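Local atomic coordinates of esterase (Thermotoga maritima, PDB entry 3DOH), a protein that probably hydrolyses carboxylic ester bonds, as a thermostable esterase that joins an immunoglobulin-like N-terminal domain to an alpha/beta-hydrolase domain. Residues R207-V211 / H212-V216; G196-G199 / A200-W203; S70-I73 / F74-R77; E367-E370 / A371-L375. All coordinates share one frame; numbering follows the deposited sequence.

How the contacts relate
From the N terminus, contact 3 (70-77) comes first, forming a bend in the long loop between strands 53-64 and 80-85 of the immunoglobulin-like domain. Contacts 2 (196-203), 1 (207-216) and 4 (367-375) follow in series in the hydrolase part; each is one continuous stretch, and none nests within or crosses another. Contact 2 shapes the loop before helix 206-209, contact 1 the turn from that helix into strand 215-219, and contact 4 the start of helix 369-376. These three touch one another: the amide of Q209 reaches W203 O, and I372 meets Y208, V202 and W203. Contact 3 stands apart, about 13 Å from contact 1 between nearest atoms.

Contact 1: residues R207-V211 / H212-V216; sequences RYQVV and HPCFV. With SO4 (sulfate ion), chain D.
V211 sits over one face of the H212 imidazole, its CB 4.1 Å from the H212 ring centroid and offset toward the rim, a CH-pi contact between chain neighbours. The same imidazole stacks with the ring of F376 and touches E373. The Y208 ring has R207 CG over one face. The guanidinium of R207 meets its partner at the edge: the sulfur of a sulfate ion lies in its plane, and two nearly straight bonds run side by side, NH1 of R207 to sulfate O1 at 2.9 Å and NH2 of R207 to sulfate O3 at 2.8 Å. The backbone turns from helix 206-209 toward strand 215-219 of the hydrolase sheet around Y208 O, which accepts from V211 N at 3.0 Å and from H212 N at 2.7 Å. P213 N, 2.9 Å from Q209 O, has no hydrogen to give, so this helical ladder cannot continue through it. Q209 CG stands beside its own backbone N (chi1 -79°), and a bend at chi2 (-68°) brings the amide to C214; NE2 of Q209 makes a weak bond to C214 O at 3.5 Å, while its stronger partner is W203 O. R207 NE bonds to E345 O of the second subunit, and the sulfate is also held by K348 N of that subunit. The ion probably comes from the crystallisation liquor, yet this pairing of a guanidinium edge with a backbone N-H is consistent with a place at the subunit boundary suited to an anion.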
loop_
_atom_site.group_PDB
_atom_site.type_symbol
_atom_site.label_atom_id
_atom_site.label_comp_id
_atom_site.label_asym_id
_atom_site.label_seq_id
_atom_site.Cartn_x
_atom_site.Cartn_y
_atom_site.Cartn_z
ATOM N N ARG A 207 -6.962 -12.089 -37.351
ATOM C CA ARG A 207 -7.867 -13.097 -36.706
ATOM C C ARG A 207 -9.235 -13.228 -37.391
ATOM O O ARG A 207 -9.815 -14.324 -37.437
ATOM C CB ARG A 207 -8.043 -12.845 -35.194
ATOM C CG ARG A 207 -8.666 -11.479 -34.833
ATOM C CD ARG A 207 -8.785 -11.267 -33.326
ATOM N NE ARG A 207 -7.542 -11.690 -32.716
ATOM C CZ ARG A 207 -6.520 -10.866 -32.498
ATOM N NH1 ARG A 207 -6.650 -9.574 -32.821
ATOM N NH2 ARG A 207 -5.384 -11.324 -31.945
ATOM N N TYR A 208 -9.752 -12.107 -37.911
ATOM C CA TYR A 208 -11.041 -12.143 -38.569
ATOM C C TYR A 208 -10.909 -12.310 -40.059
ATOM O O TYR A 208 -11.669 -13.070 -40.679
ATOM C CB TYR A 208 -11.890 -10.913 -38.210
ATOM C CG TYR A 208 -12.130 -10.804 -36.754
ATOM C CD1 TYR A 208 -12.791 -11.841 -36.049
ATOM C CD2 TYR A 208 -11.659 -9.713 -36.037
ATOM C CE1 TYR A 208 -12.997 -11.764 -34.690
ATOM C CE2 TYR A 208 -11.871 -9.618 -34.649
ATOM C CZ TYR A 208 -12.535 -10.658 -33.995
ATOM O OH TYR A 208 -12.718 -10.593 -32.651
ATOM N N GLN A 209 -9.948 -11.612 -40.649
ATOM C CA GLN A 209 -9.776 -11.666 -42.107
ATOM C C GLN A 209 -9.622 -13.069 -42.659
ATOM O O GLN A 209 -10.124 -13.386 -43.712
ATOM C CB GLN A 209 -8.565 -10.862 -42.504
ATOM C CG GLN A 209 -8.883 -9.422 -42.515
ATOM C CD GLN A 209 -9.843 -9.094 -43.620
ATOM O OE1 GLN A 209 -9.811 -9.718 -44.693
ATOM N NE2 GLN A 209 -10.709 -8.101 -43.376
ATOM N N VAL A 210 -8.908 -13.895 -41.916
ATOM C CA VAL A 210 -8.567 -15.248 -42.295
ATOM C C VAL A 210 -9.785 -16.173 -42.249
ATOM O O VAL A 210 -9.801 -17.230 -42.904
ATOM C CB VAL A 210 -7.465 -15.742 -41.345
ATOM C CG1 VAL A 210 -8.064 -16.533 -40.137
ATOM C CG2 VAL A 210 -6.466 -16.512 -42.094
ATOM N N VAL A 211 -10.824 -15.785 -41.500
ATOM C CA VAL A 211 -12.106 -16.522 -41.576
ATOM C C VAL A 211 -13.215 -15.816 -42.363
ATOM O O VAL A 211 -14.121 -16.468 -42.866
ATOM C CB VAL A 211 -12.601 -17.074 -40.188
ATOM C CG1 VAL A 211 -11.529 -17.927 -39.578
ATOM C CG2 VAL A 211 -12.907 -15.969 -39.247
ATOM N N HIS A 212 -13.128 -14.493 -42.457
ATOM C CA HIS A 212 -14.098 -13.714 -43.218
ATOM C C HIS A 212 -13.430 -12.536 -43.919
ATOM O O HIS A 212 -13.613 -11.384 -43.529
ATOM C CB HIS A 212 -15.219 -13.214 -42.305
ATOM C CG HIS A 212 -15.742 -14.255 -41.365
ATOM N ND1 HIS A 212 -15.341 -14.340 -40.049
ATOM C CD2 HIS A 212 -16.634 -15.256 -41.551
ATOM C CE1 HIS A 212 -15.964 -15.348 -39.465
ATOM N NE2 HIS A 212 -16.755 -15.920 -40.354
ATOM N N PRO A 213 -12.655 -12.834 -44.957
ATOM C CA PRO A 213 -12.167 -11.800 -45.876
ATOM C C PRO A 213 -13.307 -10.959 -46.438
ATOM O O PRO A 213 -14.440 -11.432 -46.519
ATOM C CB PRO A 213 -11.512 -12.613 -46.994
ATOM C CG PRO A 213 -12.243 -13.909 -46.986
ATOM C CD PRO A 213 -12.580 -14.181 -45.548
ATOM N N CYS A 214 -13.003 -9.723 -46.824
ATOM C CA CYS A 214 -13.542 -8.552 -46.143
ATOM C C CYS A 214 -12.910 -7.267 -46.668
ATOM O O CYS A 214 -11.701 -7.067 -46.552
ATOM C CB CYS A 214 -13.329 -8.664 -44.632
ATOM S SG CYS A 214 -14.070 -7.324 -43.671
ATOM N N PHE A 215 -13.736 -6.400 -47.246
ATOM C CA PHE A 215 -13.367 -5.022 -47.452
ATOM C C PHE A 215 -13.925 -4.158 -46.319
ATOM O O PHE A 215 -14.990 -4.450 -45.740
ATOM C CB PHE A 215 -13.985 -4.505 -48.747
ATOM C CG PHE A 215 -13.423 -5.116 -50.013
ATOM C CD1 PHE A 215 -13.890 -6.338 -50.489
ATOM C CD2 PHE A 215 -12.494 -4.421 -50.778
ATOM C CE1 PHE A 215 -13.394 -6.892 -51.672
ATOM C CE2 PHE A 215 -11.996 -4.964 -51.987
ATOM C CZ PHE A 215 -12.438 -6.187 -52.429
ATOM N N VAL A 216 -13.212 -3.069 -46.032
ATOM C CA VAL A 216 -13.665 -2.083 -45.064
ATOM C C VAL A 216 -13.540 -0.703 -45.644
ATOM O O VAL A 216 -12.458 -0.278 -46.008
ATOM C CB VAL A 216 -12.838 -2.103 -43.780
ATOM C CG1 VAL A 216 -13.435 -1.168 -42.732
ATOM C CG2 VAL A 216 -12.747 -3.503 -43.228
HETATM S S SO4 D . -3.253 -8.028 -31.959
HETATM O O1 SO4 D . -4.619 -7.538 -32.298
HETATM O O2 SO4 D . -2.242 -7.982 -33.001
HETATM O O3 SO4 D . -3.361 -9.403 -31.455
HETATM O O4 SO4 D . -2.685 -7.118 -30.971
#

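Contact 2: residues G196-G199 / A200-W203; sequences GNRG and AVVW
W203 gives its indole NE1 to G199 O at 2.7 Å; the acceptor lies at the ring edge, close to the indole plane, but the bond is bent, with 130° at the hydrogen. One residue earlier on each side, V202 N donates to R198 O at 3.1 Å, closing a helical turn. One water adds a bridge, donating to N197 O at 2.5 Å and accepting from A200 N at 2.9 Å. Among apolar contacts, V202 lays CG1 over one face of the W203 indole, since that branch stands between its backbone N and carbonyl carbon (chi1 62°). W203 also packs on I372, L375 and F376 of helix 369-376. An alanine in place of W203 is likely to leave G199 O without its donor and open a gap between this loop and that helix. The R198 guanidinium, with V201 CG1 near its edge, finds its salt-bridge partner in E347 of the second subunit. The loop runs between helices 192-195 and 206-209 in the hydrolase domain, and G199 lies near, without touching, a probable GxSxG nucleophile elbow. Strand 174-180 borders it through V177, which W203 touches, and F179, which meets A200.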
loop_
_atom_site.group_PDB
_atom_site.type_symbol
_atom_site.label_atom_id
_atom_site.label_comp_id
_atom_site.label_asym_id
_atom_site.label_seq_id
_atom_site.Cartn_x
_atom_site.Cartn_y
_atom_site.Cartn_z
ATOM N N GLY A 196 -9.413 6.678 -34.147
ATOM C CA GLY A 196 -10.071 7.081 -32.906
ATOM C C GLY A 196 -10.599 5.927 -32.077
ATOM O O GLY A 196 -10.680 6.046 -30.867
ATOM N N ASN A 197 -10.930 4.802 -32.717
ATOM C CA ASN A 197 -11.402 3.570 -32.040
ATOM C C ASN A 197 -11.240 2.351 -32.982
ATOM O O ASN A 197 -10.701 2.509 -34.070
ATOM C CB ASN A 197 -12.844 3.748 -31.598
ATOM C CG ASN A 197 -13.698 4.336 -32.694
ATOM O OD1 ASN A 197 -14.380 5.358 -32.494
ATOM N ND2 ASN A 197 -13.677 3.695 -33.872
ATOM N N ARG A 198 -11.691 1.163 -32.586
ATOM C CA ARG A 198 -11.399 -0.050 -33.337
ATOM C C ARG A 198 -12.485 -0.276 -34.396
ATOM O O ARG A 198 -12.608 -1.353 -34.987
ATOM C CB ARG A 198 -11.256 -1.262 -32.391
ATOM C CG ARG A 198 -9.860 -1.484 -31.698
ATOM C CD ARG A 198 -9.437 -2.993 -31.667
ATOM N NE ARG A 198 -7.967 -3.174 -31.731
ATOM C CZ ARG A 198 -7.167 -3.617 -30.724
ATOM N NH1 ARG A 198 -7.673 -3.964 -29.520
ATOM N NH2 ARG A 198 -5.831 -3.722 -30.904
ATOM N N GLY A 199 -13.269 0.772 -34.655
ATOM C CA GLY A 199 -14.451 0.682 -35.541
ATOM C C GLY A 199 -14.202 0.218 -36.959
ATOM O O GLY A 199 -15.028 -0.505 -37.548
ATOM N N ALA A 200 -13.062 0.622 -37.521
ATOM C CA ALA A 200 -12.749 0.278 -38.913
ATOM C C ALA A 200 -11.852 -0.951 -38.934
ATOM O O ALA A 200 -12.012 -1.866 -39.719
ATOM C CB ALA A 200 -12.059 1.451 -39.615
ATOM N N VAL A 201 -10.933 -0.951 -37.995
ATOM C CA VAL A 201 -9.756 -1.749 -38.030
ATOM C C VAL A 201 -9.995 -3.184 -37.538
ATOM O O VAL A 201 -9.360 -4.137 -37.997
ATOM C CB VAL A 201 -8.744 -0.960 -37.171
ATOM C CG1 VAL A 201 -8.236 -1.734 -35.983
ATOM C CG2 VAL A 201 -7.710 -0.245 -38.027
ATOM N N VAL A 202 -10.946 -3.366 -36.637
ATOM C CA VAL A 202 -11.227 -4.716 -36.105
ATOM C C VAL A 202 -11.509 -5.673 -37.275
ATOM O O VAL A 202 -10.951 -6.771 -37.335
ATOM C CB VAL A 202 -12.367 -4.694 -35.028
ATOM C CG1 VAL A 202 -13.695 -4.193 -35.622
ATOM C CG2 VAL A 202 -12.522 -6.046 -34.376
ATOM N N TRP A 203 -12.312 -5.210 -38.235
ATOM C CA TRP A 203 -12.684 -6.043 -39.346
ATOM C C TRP A 203 -11.448 -6.380 -40.149
ATOM O O TRP A 203 -11.434 -7.305 -40.927
ATOM C CB TRP A 203 -13.704 -5.334 -40.188
ATOM C CG TRP A 203 -14.755 -4.623 -39.319
ATOM C CD1 TRP A 203 -14.804 -3.280 -39.020
ATOM C CD2 TRP A 203 -15.867 -5.227 -38.643
ATOM N NE1 TRP A 203 -15.874 -3.026 -38.199
ATOM C CE2 TRP A 203 -16.540 -4.203 -37.953
ATOM C CE3 TRP A 203 -16.341 -6.540 -38.535
ATOM C CZ2 TRP A 203 -17.682 -4.452 -37.174
ATOM C CZ3 TRP A 203 -17.476 -6.789 -37.772
ATOM C CH2 TRP A 203 -18.127 -5.752 -37.097
HETATM O O HOH W 1 -10.604 1.703 -36.460
#

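Contact 3: residues S70-I73 / F74-R77; sequences SFSI and FNNR
I73 carries CG1 between its backbone N and carbonyl carbon (chi1 72°), and F74 holds its ring beside its own N (chi1 -77°); with these torsions the two side chains run alongside each other in the same direction. CG1 of I73 lies over one face of the F74 ring, 3.7 Å from its centroid, in a CH-pi contact, and CD1 of I73 follows on to F74 CE1. S72 extends OG toward F74 N, 3.2 Å away; this bond is tentative because the place of F74 N is less sure, and OG of S72 has a firmer partner in P320 O of the second subunit. All this lies in the exposed loop between strands 53-64 and 80-85 of the immunoglobulin-like domain, where N76 is the centre of an inverse gamma turn. The chain doubles back with help from a weak bond, N75 N to S72 O at 3.4 Å. Across the bend, the N76 amide meets the F71 ring at its edge, ND2 of N76 3.8 Å from F71 CE1, with the planes 73° apart. N76 OD1 accepts from A63 N of strand 53-64, which fixes the rotation of the amide. F71 and I73 also pack on P320 of the second subunit, and F74 on its F101.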
loop_
_atom_site.group_PDB
_atom_site.type_symbol
_atom_site.label_atom_id
_atom_site.label_comp_id
_atom_site.label_asym_id
_atom_site.label_seq_id
_atom_site.Cartn_x
_atom_site.Cartn_y
_atom_site.Cartn_z
ATOM N N SER A 70 7.263 -8.914 -33.881
ATOM C CA SER A 70 7.351 -10.388 -33.732
ATOM C C SER A 70 8.525 -10.830 -32.862
ATOM O O SER A 70 9.636 -10.280 -32.979
ATOM C CB SER A 70 7.371 -11.109 -35.093
ATOM O OG SER A 70 8.696 -11.260 -35.594
ATOM N N PHE A 71 8.271 -11.813 -31.997
ATOM C CA PHE A 71 9.267 -12.318 -31.068
ATOM C C PHE A 71 9.192 -13.835 -30.957
ATOM O O PHE A 71 8.163 -14.354 -30.551
ATOM C CB PHE A 71 9.030 -11.693 -29.694
ATOM C CG PHE A 71 9.716 -12.402 -28.541
ATOM C CD1 PHE A 71 11.111 -12.527 -28.488
ATOM C CD2 PHE A 71 8.954 -12.904 -27.471
ATOM C CE1 PHE A 71 11.739 -13.171 -27.375
ATOM C CE2 PHE A 71 9.561 -13.560 -26.354
ATOM C CZ PHE A 71 10.956 -13.690 -26.306
ATOM N N SER A 72 10.272 -14.540 -31.298
ATOM C CA SER A 72 10.381 -15.951 -30.946
ATOM C C SER A 72 11.444 -16.193 -29.897
ATOM O O SER A 72 12.556 -15.706 -30.059
ATOM C CB SER A 72 10.698 -16.820 -32.164
ATOM O OG SER A 72 10.761 -18.201 -31.779
ATOM N N ILE A 73 11.118 -16.950 -28.855
ATOM C CA ILE A 73 12.112 -17.376 -27.874
ATOM C C ILE A 73 13.377 -17.927 -28.531
ATOM O O ILE A 73 14.444 -17.957 -27.917
ATOM C CB ILE A 73 11.540 -18.438 -26.915
ATOM C CG1 ILE A 73 11.365 -19.773 -27.640
ATOM C CG2 ILE A 73 10.218 -17.967 -26.328
ATOM C CD1 ILE A 73 11.279 -20.966 -26.713
ATOM N N PHE A 74 13.251 -18.361 -29.781
ATOM C CA PHE A 74 14.213 -19.258 -30.386
ATOM C C PHE A 74 15.340 -18.496 -30.961
ATOM O O PHE A 74 16.509 -18.886 -30.796
ATOM C CB PHE A 74 13.576 -20.150 -31.445
ATOM C CG PHE A 74 12.785 -21.270 -30.865
ATOM C CD1 PHE A 74 13.244 -21.931 -29.718
ATOM C CD2 PHE A 74 11.577 -21.657 -31.440
ATOM C CE1 PHE A 74 12.509 -22.969 -29.149
ATOM C CE2 PHE A 74 10.833 -22.700 -30.895
ATOM C CZ PHE A 74 11.304 -23.364 -29.744
ATOM N N ASN A 75 14.991 -17.401 -31.625
ATOM C CA ASN A 75 15.981 -16.531 -32.223
ATOM C C ASN A 75 15.653 -15.095 -31.858
ATOM O O ASN A 75 15.061 -14.352 -32.645
ATOM C CB ASN A 75 15.982 -16.723 -33.738
ATOM C CG ASN A 75 14.685 -16.301 -34.347
ATOM O OD1 ASN A 75 13.613 -16.692 -33.865
ATOM N ND2 ASN A 75 14.753 -15.451 -35.367
ATOM N N ASN A 76 16.032 -14.726 -30.641
ATOM C CA ASN A 76 15.821 -13.385 -30.112
ATOM C C ASN A 76 16.970 -12.490 -30.583
ATOM O O ASN A 76 17.830 -12.105 -29.791
ATOM C CB ASN A 76 15.773 -13.497 -28.581
ATOM C CG ASN A 76 15.415 -12.194 -27.870
ATOM O OD1 ASN A 76 15.243 -11.120 -28.471
ATOM N ND2 ASN A 76 15.317 -12.293 -26.563
ATOM N N ARG A 77 16.996 -12.173 -31.875
ATOM C CA ARG A 77 18.165 -11.516 -32.441
ATOM C C ARG A 77 17.896 -10.818 -33.781
ATOM O O ARG A 77 16.956 -11.187 -34.511
ATOM C CB ARG A 77 19.348 -12.512 -32.548
ATOM C CG ARG A 77 19.584 -13.150 -33.918
ATOM C CD ARG A 77 20.751 -14.192 -33.946
ATOM N NE ARG A 77 20.244 -15.561 -33.823
ATOM C CZ ARG A 77 20.326 -16.313 -32.722
ATOM N NH1 ARG A 77 20.946 -15.857 -31.622
ATOM N NH2 ARG A 77 19.792 -17.537 -32.732
#

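Contact 4: residues E367-E370 / A371-L375; sequences ENQE and AIEWL
N368 turns its side chain across the first turn of helix 369-376 to meet A371, as an asparagine N-cap. CG lies anti to the N368 backbone N (chi1 -172°), which carries the amide forward over the helix start. There OD1 of N368 accepts from A371 N at 3.1 Å; the N-H points well at the oxygen (158°), yet the donor sits above the carbonyl plane, 64° out of it. A second, weak bond comes from E370 N, 2.9 Å from N368 OD1. The amide stem rests against the helix, with CB of N368 3.9 Å from A371 CB. A leucine in place of N368 would probably leave the N-H groups of E370 and A371 without their cap. The N368 backbone takes part too, its O accepting from I372 N at 3.1 Å, while the I372 side chain heads past this carbonyl toward W203 and Y208. On another side of the helix Q369 and E373, one turn apart, run alongside each other, CG of Q369 4.3 Å from CG of E373. A water lies between their ends, 3.3 Å from Q369 NE2, from which it accepts, and 2.6 Å from E373 OE1, to which it can donate, though its protons are fewer than the acceptors around it. W374 starts out toward the preceding turn but swings its indole away; A371 O lies at the indole edge, in its plane, and W312 of strand 311-316 meets it edge-to-face, so the helix packs on the hydrolase sheet. Two residues on from the I372 bond, W374 N donates to E370 O at 2.8 Å.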
loop_
_atom_site.group_PDB
_atom_site.type_symbol
_atom_site.label_atom_id
_atom_site.label_comp_id
_atom_site.label_asym_id
_atom_site.label_seq_id
_atom_site.Cartn_x
_atom_site.Cartn_y
_atom_site.Cartn_z
ATOM N N GLU A 367 -15.212 -5.166 -29.259
ATOM C CA GLU A 367 -14.476 -6.265 -28.622
ATOM C C GLU A 367 -15.330 -7.538 -28.450
ATOM O O GLU A 367 -14.857 -8.545 -27.928
ATOM C CB GLU A 367 -13.779 -5.813 -27.318
ATOM C CG GLU A 367 -12.641 -4.777 -27.495
ATOM C CD GLU A 367 -11.537 -5.189 -28.518
ATOM O OE1 GLU A 367 -10.727 -6.094 -28.208
ATOM O OE2 GLU A 367 -11.461 -4.585 -29.629
ATOM N N ASN A 368 -16.545 -7.529 -28.975
ATOM C CA ASN A 368 -17.440 -8.670 -28.840
ATOM C C ASN A 368 -17.374 -9.648 -30.040
ATOM O O ASN A 368 -17.913 -9.364 -31.135
ATOM C CB ASN A 368 -18.841 -8.109 -28.663
ATOM C CG ASN A 368 -19.877 -9.156 -28.309
ATOM O OD1 ASN A 368 -19.804 -10.323 -28.736
ATOM N ND2 ASN A 368 -20.904 -8.714 -27.564
ATOM N N GLN A 369 -16.719 -10.795 -29.837
ATOM C CA GLN A 369 -16.515 -11.789 -30.911
ATOM C C GLN A 369 -17.861 -12.303 -31.439
ATOM O O GLN A 369 -17.986 -12.613 -32.621
ATOM C CB GLN A 369 -15.538 -12.944 -30.495
ATOM C CG GLN A 369 -15.570 -14.167 -31.478
ATOM C CD GLN A 369 -14.396 -15.185 -31.355
ATOM O OE1 GLN A 369 -13.871 -15.429 -30.264
ATOM N NE2 GLN A 369 -14.007 -15.801 -32.495
ATOM N N GLU A 370 -18.860 -12.374 -30.571
ATOM C CA GLU A 370 -20.191 -12.838 -30.933
ATOM C C GLU A 370 -20.795 -11.888 -31.990
ATOM O O GLU A 370 -21.307 -12.319 -33.030
ATOM C CB GLU A 370 -21.089 -12.890 -29.667
ATOM C CG GLU A 370 -21.843 -14.213 -29.421
ATOM C CD GLU A 370 -23.373 -14.063 -29.027
ATOM O OE1 GLU A 370 -23.722 -13.550 -27.901
ATOM O OE2 GLU A 370 -24.229 -14.495 -29.864
ATOM N N ALA A 371 -20.692 -10.592 -31.709
ATOM C CA ALA A 371 -21.196 -9.518 -32.577
ATOM C C ALA A 371 -20.559 -9.547 -33.960
ATOM O O ALA A 371 -21.257 -9.502 -34.988
ATOM C CB ALA A 371 -20.957 -8.174 -31.923
ATOM N N ILE A 372 -19.232 -9.622 -33.975
ATOM C CA ILE A 372 -18.469 -9.791 -35.223
ATOM C C ILE A 372 -18.917 -11.024 -36.027
ATOM O O ILE A 372 -19.252 -10.927 -37.223
ATOM C CB ILE A 372 -16.973 -9.825 -34.908
ATOM C CG1 ILE A 372 -16.526 -8.419 -34.514
ATOM C CG2 ILE A 372 -16.184 -10.398 -36.065
ATOM C CD1 ILE A 372 -15.352 -8.433 -33.612
ATOM N N GLU A 373 -18.987 -12.170 -35.346
ATOM C CA GLU A 373 -19.357 -13.417 -36.008
ATOM C C GLU A 373 -20.749 -13.295 -36.569
ATOM O O GLU A 373 -20.993 -13.678 -37.738
ATOM C CB GLU A 373 -19.285 -14.592 -35.036
ATOM C CG GLU A 373 -17.881 -15.205 -34.908
ATOM C CD GLU A 373 -17.270 -15.540 -36.274
ATOM O OE1 GLU A 373 -16.263 -14.885 -36.641
ATOM O OE2 GLU A 373 -17.816 -16.428 -36.989
ATOM N N TRP A 374 -21.660 -12.749 -35.744
ATOM C CA TRP A 374 -23.035 -12.589 -36.131
ATOM C C TRP A 374 -23.167 -11.740 -37.396
ATOM O O TRP A 374 -23.997 -12.017 -38.261
ATOM C CB TRP A 374 -23.805 -11.949 -34.993
ATOM C CG TRP A 374 -25.207 -11.524 -35.389
ATOM C CD1 TRP A 374 -26.343 -12.301 -35.347
ATOM C CD2 TRP A 374 -25.631 -10.225 -35.891
ATOM N NE1 TRP A 374 -27.429 -11.559 -35.762
ATOM C CE2 TRP A 374 -27.023 -10.291 -36.098
ATOM C CE3 TRP A 374 -24.978 -9.009 -36.134
ATOM C CZ2 TRP A 374 -27.766 -9.194 -36.582
ATOM C CZ3 TRP A 374 -25.731 -7.917 -36.617
ATOM C CH2 TRP A 374 -27.097 -8.026 -36.837
ATOM N N LEU A 375 -22.355 -10.693 -37.522
ATOM C CA LEU A 375 -22.560 -9.799 -38.653
ATOM C C LEU A 375 -22.272 -10.612 -39.892
ATOM O O LEU A 375 -23.040 -10.557 -40.858
ATOM C CB LEU A 375 -21.694 -8.555 -38.565
ATOM C CG LEU A 375 -21.788 -7.465 -39.644
ATOM C CD1 LEU A 375 -22.982 -6.558 -39.408
ATOM C CD2 LEU A 375 -20.536 -6.661 -39.569
HETATM O O HOH W 2 -13.853 -15.512 -35.748
#